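Local coordinates for galactose-binding like protein (Bacteroides thetaiotaomicron, PDB 7M1A) that is a SusE-like protein, probably sugar-binding and possibly degradative, whose C-terminal calcium-binding domain belongs to the galactose-binding clan, at residues 31-39 / 74-82. Numbering follows the deposited sequence.
With CA (calcium ion), chain F; EDO (1,2-ethanediol), chain C; EDO (1,2-ethanediol), chain E.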
loop_
_atom_site.group_PDB
_atom_site.type_symbol
_atom_site.label_atom_id
_atom_site.label_comp_id
_atom_site.label_asym_id
_atom_site.label_seq_id
_atom_site.Cartn_x
_atom_site.Cartn_y
_atom_site.Cartn_z
ATOM N N ASN A 31 -10.395 -4.190 7.180
ATOM C CA ASN A 31 -11.642 -4.110 6.446
ATOM C C ASN A 31 -12.863 -4.428 7.294
ATOM O O ASN A 31 -13.937 -4.447 6.728
ATOM C CB ASN A 31 -11.513 -4.894 5.122
ATOM C CG ASN A 31 -11.479 -6.406 5.351
ATOM O OD1 ASN A 31 -11.503 -6.864 6.505
ATOM N ND2 ASN A 31 -11.260 -7.169 4.279
ATOM N N GLY A 32 -12.722 -4.664 8.605
ATOM C CA GLY A 32 -13.860 -4.955 9.501
ATOM C C GLY A 32 -14.338 -6.401 9.398
ATOM O O GLY A 32 -15.420 -6.682 9.969
ATOM N N ARG A 33 -13.633 -7.214 8.569
ATOM C CA ARG A 33 -14.094 -8.591 8.420
ATOM C C ARG A 33 -13.036 -9.519 8.998
ATOM O O ARG A 33 -11.831 -9.397 8.767
ATOM C CB ARG A 33 -14.358 -8.970 6.938
ATOM C CG ARG A 33 -15.498 -8.148 6.380
ATOM C CD ARG A 33 -15.904 -8.694 5.015
ATOM N NE ARG A 33 -14.897 -7.944 4.126
ATOM C CZ ARG A 33 -15.045 -6.716 3.506
ATOM N NH1 ARG A 33 -15.985 -5.853 3.868
ATOM N NH2 ARG A 33 -14.142 -6.347 2.581
ATOM N N ILE A 34 -13.508 -10.501 9.797
ATOM C CA ILE A 34 -12.639 -11.501 10.370
ATOM C C ILE A 34 -12.920 -12.765 9.550
ATOM O O ILE A 34 -14.013 -13.365 9.656
ATOM C CB ILE A 34 -12.926 -11.707 11.885
ATOM C CG1 ILE A 34 -12.534 -10.447 12.674
ATOM C CG2 ILE A 34 -12.201 -12.933 12.427
ATOM C CD1 ILE A 34 -13.254 -10.386 14.010
ATOM N N SER A 35 -12.000 -13.094 8.640
ATOM C CA SER A 35 -12.281 -13.979 7.499
ATOM C C SER A 35 -11.524 -15.294 7.580
ATOM O O SER A 35 -10.553 -15.428 8.369
ATOM C CB SER A 35 -11.970 -13.310 6.159
ATOM O OG SER A 35 -12.546 -12.038 6.100
ATOM N N LYS A 36 -11.943 -16.275 6.773
ATOM C CA LYS A 36 -11.199 -17.514 6.594
ATOM C C LYS A 36 -10.863 -17.688 5.111
ATOM O O LYS A 36 -11.504 -17.059 4.261
ATOM C CB LYS A 36 -12.016 -18.705 7.096
ATOM C CG LYS A 36 -13.278 -18.910 6.281
ATOM C CD LYS A 36 -14.205 -19.981 6.893
ATOM C CE LYS A 36 -15.397 -20.288 6.011
ATOM N NZ LYS A 36 -16.388 -19.205 5.950
ATOM N N ASP A 37 -10.003 -18.659 4.797
ATOM C CA ASP A 37 -9.713 -18.937 3.408
ATOM C C ASP A 37 -11.013 -19.267 2.677
ATOM O O ASP A 37 -11.849 -20.005 3.202
ATOM C CB ASP A 37 -8.848 -20.179 3.248
ATOM C CG ASP A 37 -7.383 -19.932 3.466
ATOM O OD1 ASP A 37 -7.030 -18.770 3.634
ATOM O OD2 ASP A 37 -6.643 -20.887 3.443
ATOM N N GLY A 38 -11.136 -18.753 1.457
ATOM C CA GLY A 38 -12.306 -18.951 0.614
ATOM C C GLY A 38 -13.361 -17.845 0.714
ATOM O O GLY A 38 -14.241 -17.746 -0.135
ATOM N N ASP A 39 -13.235 -16.970 1.705
ATOM C CA ASP A 39 -14.163 -15.886 1.845
ATOM C C ASP A 39 -13.917 -14.858 0.743
ATOM O O ASP A 39 -12.778 -14.726 0.249
ATOM C CB ASP A 39 -14.074 -15.196 3.201
ATOM C CG ASP A 39 -14.663 -16.004 4.307
ATOM O OD1 ASP A 39 -15.270 -17.094 3.979
ATOM O OD2 ASP A 39 -14.455 -15.551 5.492
ATOM N N TRP A 74 -6.659 -11.132 14.939
ATOM C CA TRP A 74 -7.258 -12.440 14.639
ATOM C C TRP A 74 -6.429 -13.131 13.553
ATOM O O TRP A 74 -6.223 -12.572 12.485
ATOM C CB TRP A 74 -8.727 -12.302 14.110
ATOM C CG TRP A 74 -9.639 -11.841 15.201
ATOM C CD1 TRP A 74 -10.455 -12.650 15.934
ATOM C CD2 TRP A 74 -9.839 -10.488 15.726
ATOM N NE1 TRP A 74 -11.175 -11.898 16.840
ATOM C CE2 TRP A 74 -10.845 -10.555 16.713
ATOM C CE3 TRP A 74 -9.432 -9.206 15.372
ATOM C CZ2 TRP A 74 -11.352 -9.464 17.408
ATOM C CZ3 TRP A 74 -9.909 -8.084 16.032
ATOM C CH2 TRP A 74 -10.849 -8.218 17.077
ATOM N N ALA A 75 -6.156 -14.398 13.761
ATOM C CA ALA A 75 -5.663 -15.330 12.768
ATOM C C ALA A 75 -6.760 -15.631 11.726
ATOM O O ALA A 75 -7.966 -15.508 11.993
ATOM C CB ALA A 75 -5.179 -16.618 13.447
ATOM N N ILE A 76 -6.317 -16.025 10.523
ATOM C CA ILE A 76 -7.286 -16.441 9.497
ATOM C C ILE A 76 -8.083 -17.632 10.089
ATOM O O ILE A 76 -7.540 -18.512 10.783
ATOM C CB ILE A 76 -6.510 -16.841 8.218
ATOM C CG1 ILE A 76 -5.810 -15.601 7.609
ATOM C CG2 ILE A 76 -7.407 -17.568 7.182
ATOM C CD1 ILE A 76 -4.736 -15.968 6.576
ATOM N N GLN A 77 -9.413 -17.560 9.960
ATOM C CA GLN A 77 -10.329 -18.324 10.848
ATOM C C GLN A 77 -10.683 -19.752 10.382
ATOM O O GLN A 77 -11.857 -20.118 10.116
ATOM C CB GLN A 77 -11.600 -17.481 11.033
ATOM C CG GLN A 77 -11.382 -16.140 11.769
ATOM C CD GLN A 77 -11.168 -16.315 13.261
ATOM O OE1 GLN A 77 -10.081 -16.018 13.880
ATOM N NE2 GLN A 77 -12.249 -16.713 13.884
ATOM N N ASP A 78 -9.623 -20.548 10.253
ATOM C CA ASP A 78 -9.857 -21.948 9.914
ATOM C C ASP A 78 -8.756 -22.827 10.515
ATOM O O ASP A 78 -7.751 -22.292 11.042
ATOM C CB ASP A 78 -9.917 -22.107 8.390
ATOM C CG ASP A 78 -8.751 -21.497 7.626
ATOM O OD1 ASP A 78 -7.633 -21.556 8.110
ATOM O OD2 ASP A 78 -9.013 -20.923 6.550
ATOM N N GLU A 79 -9.003 -24.162 10.485
ATOM C CA GLU A 79 -8.057 -25.009 11.202
ATOM C C GLU A 79 -6.665 -25.000 10.593
ATOM O O GLU A 79 -5.678 -25.146 11.352
ATOM C CB GLU A 79 -8.569 -26.431 11.213
ATOM C CG GLU A 79 -9.765 -26.559 12.145
ATOM C CD GLU A 79 -10.255 -27.989 12.279
ATOM O OE1 GLU A 79 -11.209 -28.209 13.067
ATOM O OE2 GLU A 79 -9.667 -28.869 11.576
ATOM N N LYS A 80 -6.568 -24.693 9.290
ATOM C CA LYS A 80 -5.267 -24.598 8.630
ATOM C C LYS A 80 -4.408 -23.523 9.328
ATOM O O LYS A 80 -3.195 -23.692 9.451
ATOM C CB LYS A 80 -5.462 -24.265 7.146
ATOM C CG LYS A 80 -4.145 -24.052 6.439
ATOM C CD LYS A 80 -4.291 -23.671 4.967
ATOM C CE LYS A 80 -2.968 -23.853 4.235
ATOM N NZ LYS A 80 -2.982 -23.457 2.802
ATOM N N HIS A 81 -5.026 -22.456 9.842
ATOM C CA HIS A 81 -4.317 -21.299 10.374
ATOM C C HIS A 81 -4.365 -21.202 11.897
ATOM O O HIS A 81 -3.574 -20.474 12.463
ATOM C CB HIS A 81 -4.784 -20.007 9.691
ATOM C CG HIS A 81 -4.477 -20.003 8.240
ATOM N ND1 HIS A 81 -5.400 -20.417 7.363
ATOM C CD2 HIS A 81 -3.420 -19.516 7.516
ATOM C CE1 HIS A 81 -4.932 -20.277 6.120
ATOM N NE2 HIS A 81 -3.714 -19.723 6.169
ATOM N N PHE A 82 -5.280 -21.875 12.596
ATOM C CA PHE A 82 -5.338 -21.727 14.047
ATOM C C PHE A 82 -4.094 -22.373 14.680
ATOM O O PHE A 82 -3.889 -23.599 14.563
ATOM C CB PHE A 82 -6.595 -22.398 14.617
ATOM C CG PHE A 82 -7.915 -21.737 14.313
ATOM C CD1 PHE A 82 -8.005 -20.373 14.132
ATOM C CD2 PHE A 82 -9.093 -22.473 14.261
ATOM C CE1 PHE A 82 -9.233 -19.743 13.953
ATOM C CE2 PHE A 82 -10.330 -21.854 14.064
ATOM C CZ PHE A 82 -10.406 -20.478 13.868
HETATM CA CA CA F . -10.014 -8.489 7.572
HETATM C C1 EDO C . -3.964 -19.135 2.341
HETATM O O1 EDO C . -4.484 -18.334 3.370
HETATM C C2 EDO C . -2.567 -18.977 2.615
HETATM O O2 EDO C . -2.215 -19.501 3.871
HETATM C C1 EDO E . 1.327 -20.985 3.685
HETATM O O1 EDO E . 0.402 -20.102 4.268
HETATM C C2 EDO E . 0.699 -22.335 3.411
HETATM O O2 EDO E . -0.524 -21.973 2.897
HETATM O O HOH W 1 -10.721 -10.044 5.958
HETATM O O HOH W 2 -11.206 -21.842 5.178
#
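Gln77 N donates to Ser35 O at 2.9 Å, and Asp37 N donates to Asp78 OD2 at 3.0 Å. These two bonds tie the calcium-binding loop to the loop leaving strand 70-74, in a domain whose two antiparallel sheets and calcium site fit the galactose-binding, jelly-roll fold. The first bond runs from the centre of an inverse gamma turn. The second reaches the carboxylate oxygen nearly along its C-O bond. A water donates to both Asp78 OD2 and Asp37 O; it is a second donor for Asp78 OD2. The other oxygen, Asp78 OD1, takes His81 ND1 on its syn lone pair at 2.6 Å, in the ring plane. Asp78 CG sits between the backbone N and the carbonyl carbon (chi1 51°), which lets one carboxylate serve both loops. Ile76 CG2 lies over one face of the His81 ring, toward its rim. Residues 36-39 form a type II turn. Inside it Lys36 N and NZ bind the two oxygens of Asp39, NZ as a salt bridge.

On the calcium side, Asn31 OD1 and Arg33 O bind the ion, with a water held by Ser35 OG; Tyr28, Thr171 and Glu172 complete the site. Asn31 OD1 also accepts from Arg33 N, an Asx turn. Next to this site, Ile34 CD1 sits over the five-membered ring of Trp74, 3.7 Å from its centroid and 12° off the normal, a CH-pi contact. A leucine in place of Trp74 would probably leave Ile34 CD1 without its flat seat. At the far end, O1 of the chain C ethanediol, probably from the crystallisation liquor, donates to Asp37 OD1 at 2.6 Å, and its O2 is hydrogen-bonded to His81 NE2 at 2.8 Å.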